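Local structure of LEOA (Escherichia coli, 4AUR) at residues 27-31 with 559-563; 296-300 with 549-553. The protein probably binds and hydrolyses GTP as a bacterial member of the dynamin family, in a system associated with the heat-labile (LT) toxin of enterotoxigenic strains. The contacts are given in a common frame with arbitrary orientation. Numbering follows the deposited sequence.

Interaction 1. Residues 27-31 with 559-563; sequences MLGEM and IQTQL
Two helical segments meet here with I559 as the main protrusion. Residues 27-30 are the last turn of a helix, whereas 559-563 are regular helix throughout. M31 leaves its helix at phi/psi -101/23°, its N bonded to L28 O at 2.8 Å and only weakly to M27 O. M27 and I559 form the nearest CA pair across the two segments, at 6.3 Å. I559, in the mt rotamer, pushes its beta-branched side chain into a hollow lined by M27, E30 and M31. Its CG2 meets M27 CB at 3.9 Å, while its CD1 reaches E30 CG at 3.7 Å and M31 CB at 4.1 Å. E30 lends its aliphatic stem, and its carboxylate leads away. In return, M27 CB settles against L563 CD2 (3.6 Å), one turn along from I559. M27 and M31 are both selenomethionine. With chi1 and chi2 both m, M27 lays its SE 3.8 Å from Q562 CG, so the glutamine offers a methylene at the border. M31 takes chi1 p, strained within a helix but possible past its end, and brings SE 4.4 Å from L563 CD1. No hydrogen bond crosses; methionine's flexible chain suits such uneven surfaces. The C-terminal end of helix 3-30 thus packs against the side of helix 547-567. Helix 275-343 runs alongside, touching M31 through A289 and L563 through V286, and M31 is also tied by backbone hydrogen bonding to G420.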
loop_
_atom_site.group_PDB
_atom_site.type_symbol
_atom_site.label_atom_id
_atom_site.label_comp_id
_atom_site.label_asym_id
_atom_site.label_seq_id
_atom_site.Cartn_x
_atom_site.Cartn_y
_atom_site.Cartn_z
HETATM N N MSE A 27 -16.375 5.958 7.264
HETATM C CA MSE A 27 -15.643 5.679 6.037
HETATM C C MSE A 27 -15.643 4.210 5.754
HETATM O O MSE A 27 -15.844 3.830 4.617
HETATM C CB MSE A 27 -14.229 6.198 6.113
HETATM C CG MSE A 27 -14.252 7.704 6.200
HETATM SE SE MSE A 27 -14.795 8.553 4.512
HETATM C CE MSE A 27 -16.744 8.730 4.756
ATOM N N LEU A 28 -15.437 3.368 6.761
ATOM C CA LEU A 28 -15.610 1.920 6.576
ATOM C C LEU A 28 -17.004 1.611 6.045
ATOM O O LEU A 28 -17.173 0.852 5.096
ATOM C CB LEU A 28 -15.404 1.155 7.886
ATOM C CG LEU A 28 -14.033 1.283 8.544
ATOM C CD1 LEU A 28 -13.966 0.472 9.801
ATOM C CD2 LEU A 28 -12.914 0.841 7.617
ATOM N N GLY A 29 -18.018 2.205 6.655
ATOM C CA GLY A 29 -19.382 2.018 6.179
ATOM C C GLY A 29 -19.416 2.354 4.708
ATOM O O GLY A 29 -20.027 1.654 3.909
ATOM N N GLU A 30 -18.713 3.409 4.342
ATOM C CA GLU A 30 -18.719 3.848 2.975
ATOM C C GLU A 30 -18.086 2.839 2.013
ATOM O O GLU A 30 -18.436 2.829 0.850
ATOM C CB GLU A 30 -18.033 5.193 2.872
ATOM C CG GLU A 30 -18.230 5.896 1.541
ATOM C CD GLU A 30 -19.636 6.398 1.309
ATOM O OE1 GLU A 30 -20.223 7.016 2.233
ATOM O OE2 GLU A 30 -20.128 6.180 0.176
HETATM N N MSE A 31 -17.189 1.981 2.493
HETATM C CA MSE A 31 -16.586 0.955 1.647
HETATM C C MSE A 31 -17.257 -0.377 1.906
HETATM O O MSE A 31 -16.724 -1.439 1.597
HETATM C CB MSE A 31 -15.055 0.995 1.742
HETATM C CG MSE A 31 -14.500 0.870 3.134
HETATM SE SE MSE A 31 -12.610 1.432 3.293
HETATM C CE MSE A 31 -11.973 -0.330 2.733
ATOM N N ILE A 559 -11.694 7.739 -0.203
ATOM C CA ILE A 559 -12.005 7.267 1.124
ATOM C C ILE A 559 -10.793 7.165 2.060
ATOM O O ILE A 559 -10.867 7.620 3.203
ATOM C CB ILE A 559 -12.762 5.929 1.100
ATOM C CG1 ILE A 559 -14.131 6.115 0.437
ATOM C CG2 ILE A 559 -12.999 5.468 2.527
ATOM C CD1 ILE A 559 -14.913 4.845 0.320
ATOM N N GLN A 560 -9.684 6.598 1.591
ATOM C CA GLN A 560 -8.509 6.433 2.439
ATOM C C GLN A 560 -7.804 7.770 2.758
ATOM O O GLN A 560 -7.064 7.906 3.745
ATOM C CB GLN A 560 -7.555 5.470 1.774
ATOM C CG GLN A 560 -6.298 5.169 2.564
ATOM C CD GLN A 560 -5.190 6.154 2.308
ATOM O OE1 GLN A 560 -5.183 6.842 1.299
ATOM N NE2 GLN A 560 -4.246 6.219 3.210
ATOM N N THR A 561 -8.006 8.763 1.914
ATOM C CA THR A 561 -7.394 10.036 2.150
ATOM C C THR A 561 -7.956 10.575 3.446
ATOM O O THR A 561 -7.215 11.073 4.291
ATOM C CB THR A 561 -7.710 11.000 1.012
ATOM O OG1 THR A 561 -7.134 10.504 -0.201
ATOM C CG2 THR A 561 -7.121 12.385 1.310
ATOM N N GLN A 562 -9.273 10.449 3.593
ATOM C CA GLN A 562 -9.986 10.847 4.801
ATOM C C GLN A 562 -9.584 10.008 6.005
ATOM O O GLN A 562 -9.381 10.513 7.058
ATOM C CB GLN A 562 -11.476 10.716 4.552
ATOM C CG GLN A 562 -12.371 11.227 5.663
ATOM C CD GLN A 562 -12.324 12.733 5.843
ATOM O OE1 GLN A 562 -12.820 13.238 6.841
ATOM N NE2 GLN A 562 -11.731 13.460 4.882
ATOM N N LEU A 563 -9.482 8.702 5.839
ATOM C CA LEU A 563 -9.039 7.834 6.923
ATOM C C LEU A 563 -7.654 8.228 7.387
ATOM O O LEU A 563 -7.398 8.295 8.585
ATOM C CB LEU A 563 -9.040 6.362 6.494
ATOM C CG LEU A 563 -10.424 5.720 6.379
ATOM C CD1 LEU A 563 -10.355 4.385 5.639
ATOM C CD2 LEU A 563 -11.054 5.547 7.758
#

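Interaction 2. Residues 296-300 with 549-553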
loop_
_atom_site.group_PDB
_atom_site.type_symbol
_atom_site.label_atom_id
_atom_site.label_comp_id
_atom_site.label_asym_id
_atom_site.label_seq_id
_atom_site.Cartn_x
_atom_site.Cartn_y
_atom_site.Cartn_z
ATOM N N LEU A 296 -3.314 -2.580 -4.192
ATOM C CA LEU A 296 -4.241 -2.385 -5.323
ATOM C C LEU A 296 -3.826 -1.227 -6.218
ATOM O O LEU A 296 -3.929 -1.349 -7.425
ATOM C CB LEU A 296 -5.679 -2.169 -4.870
ATOM C CG LEU A 296 -6.689 -1.920 -5.970
ATOM C CD1 LEU A 296 -6.683 -3.090 -6.925
ATOM C CD2 LEU A 296 -8.080 -1.726 -5.448
ATOM N N ASN A 297 -3.355 -0.129 -5.645
ATOM C CA ASN A 297 -2.937 1.016 -6.442
ATOM C C ASN A 297 -1.780 0.637 -7.348
ATOM O O ASN A 297 -1.749 1.033 -8.490
ATOM C CB ASN A 297 -2.510 2.238 -5.561
ATOM C CG ASN A 297 -3.649 2.842 -4.718
ATOM O OD1 ASN A 297 -3.382 3.476 -3.704
ATOM N ND2 ASN A 297 -4.902 2.660 -5.119
ATOM N N THR A 298 -0.817 -0.103 -6.804
ATOM C CA THR A 298 0.336 -0.549 -7.551
ATOM C C THR A 298 -0.120 -1.338 -8.757
ATOM O O THR A 298 0.455 -1.225 -9.828
ATOM C CB THR A 298 1.247 -1.480 -6.731
ATOM O OG1 THR A 298 1.714 -0.822 -5.559
ATOM C CG2 THR A 298 2.463 -1.895 -7.542
ATOM N N PHE A 299 -1.154 -2.144 -8.589
ATOM C CA PHE A 299 -1.589 -2.997 -9.671
ATOM C C PHE A 299 -2.302 -2.181 -10.703
ATOM O O PHE A 299 -2.087 -2.364 -11.863
ATOM C CB PHE A 299 -2.524 -4.130 -9.229
ATOM C CG PHE A 299 -3.257 -4.729 -10.386
ATOM C CD1 PHE A 299 -2.560 -5.432 -11.356
ATOM C CD2 PHE A 299 -4.585 -4.492 -10.582
ATOM C CE1 PHE A 299 -3.193 -5.938 -12.472
ATOM C CE2 PHE A 299 -5.222 -4.975 -11.699
ATOM C CZ PHE A 299 -4.530 -5.705 -12.644
ATOM N N VAL A 300 -3.180 -1.299 -10.267
ATOM C CA VAL A 300 -4.013 -0.543 -11.180
ATOM C C VAL A 300 -3.191 0.490 -11.892
ATOM O O VAL A 300 -3.466 0.783 -13.034
ATOM C CB VAL A 300 -5.143 0.179 -10.456
ATOM C CG1 VAL A 300 -5.957 1.029 -11.428
ATOM C CG2 VAL A 300 -6.025 -0.816 -9.724
ATOM N N ILE A 549 -12.307 -2.074 -11.760
ATOM C CA ILE A 549 -11.391 -1.804 -10.642
ATOM C C ILE A 549 -11.065 -0.342 -10.556
ATOM O O ILE A 549 -10.914 0.180 -9.461
ATOM C CB ILE A 549 -10.014 -2.523 -10.656
ATOM C CG1 ILE A 549 -9.655 -3.041 -12.030
ATOM C CG2 ILE A 549 -9.931 -3.602 -9.586
ATOM C CD1 ILE A 549 -8.186 -3.347 -12.163
ATOM N N ARG A 550 -10.896 0.300 -11.701
ATOM C CA ARG A 550 -10.615 1.714 -11.717
ATOM C C ARG A 550 -11.713 2.466 -10.990
ATOM O O ARG A 550 -11.404 3.324 -10.171
ATOM C CB ARG A 550 -10.463 2.225 -13.120
ATOM C CG ARG A 550 -9.212 1.748 -13.815
ATOM C CD ARG A 550 -9.253 2.276 -15.243
ATOM N NE ARG A 550 -8.325 1.633 -16.173
ATOM C CZ ARG A 550 -8.368 1.792 -17.505
ATOM N NH1 ARG A 550 -9.295 2.572 -18.068
ATOM N NH2 ARG A 550 -7.476 1.176 -18.283
ATOM N N ASP A 551 -12.975 2.132 -11.260
ATOM C CA ASP A 551 -14.094 2.712 -10.530
ATOM C C ASP A 551 -13.897 2.525 -9.029
ATOM O O ASP A 551 -14.148 3.442 -8.233
ATOM C CB ASP A 551 -15.434 2.062 -10.902
ATOM C CG ASP A 551 -15.863 2.330 -12.359
ATOM O OD1 ASP A 551 -15.143 3.057 -13.101
ATOM O OD2 ASP A 551 -16.929 1.787 -12.769
ATOM N N ASN A 552 -13.471 1.337 -8.636
ATOM C CA ASN A 552 -13.360 0.991 -7.228
ATOM C C ASN A 552 -12.168 1.624 -6.582
ATOM O O ASN A 552 -12.230 2.092 -5.451
ATOM C CB ASN A 552 -13.287 -0.532 -7.039
ATOM C CG ASN A 552 -14.652 -1.158 -6.877
ATOM O OD1 ASN A 552 -15.272 -1.045 -5.826
ATOM N ND2 ASN A 552 -15.141 -1.795 -7.927
ATOM N N ARG A 553 -11.063 1.627 -7.295
ATOM C CA ARG A 553 -9.847 2.149 -6.733
ATOM C C ARG A 553 -10.012 3.631 -6.446
ATOM O O ARG A 553 -9.465 4.142 -5.480
ATOM C CB ARG A 553 -8.720 1.919 -7.686
ATOM C CG ARG A 553 -7.367 2.225 -7.130
ATOM C CD ARG A 553 -6.555 2.938 -8.187
ATOM N NE ARG A 553 -6.940 4.341 -8.279
ATOM C CZ ARG A 553 -6.514 5.275 -7.438
ATOM N NH1 ARG A 553 -5.712 4.951 -6.449
ATOM N NH2 ARG A 553 -6.888 6.525 -7.568
#
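The helices carrying 296-300 and 549-553 run roughly antiparallel, with 141° between their N-to-C directions and axes 10.8 Å apart at closest approach. The nearest CA pairs are N297 with R553 and V300 with R550, each 7.0 Å apart. The axis separation leaves room for sizeable side chains to interleave. V300, in the t rotamer that suits valine in a helix, spreads its two methyls: CG2 lies 4.1 Å from I549 CD1, while CG1 meets R550 CG at 4.1 Å and R553 CD at 3.8 Å. L296 (tp) does likewise, with CD1 4.2 Å from I549 CG2 and CD2 4.3 Å from R553 CB. I549 has an unusual chi1 of 18°, between wells, and its CD1 ends 3.4 Å from F299 CE2, near the plane of the ring and at its edge. The arginines give methylenes to the apolar cluster while their guanidinium groups lie at its edge. R550 is extended. R553 instead bends, with chi2 at -138° and chi3 p, so that its guanidinium comes edge-on beside the side-chain amide of N297. Such antiparallel helix packing builds the elongated helical region expected of a dynamin-like protein. A long, weak ion pair links R550 to D304 further along helix 275-343. The F299 ring packs among F406 and L407 of helix 368-408 and I437 of helix 430-447, whose L433 touches both F299 and I549.

Overall arrangement
From the N terminus, helix 3-30 contributes the first half of interaction 1 before the chain enters the mixed sheet of the probable GTPase domain. It then runs out along helix 275-343, which supplies residues 296-300, and returns through further helices to helix 547-567. There, 549-553 closes interaction 2, a loop of 248 intervening residues without a strand. Less than two turns later 559-563 closes interaction 1, whose loop of 527 residues contains every strand and encloses the other contact. The two centres lie 15 Å apart, with nearest atoms about 6 Å apart and no touch. Helix 547-567 thus joins the chain's beginning to its long helical region.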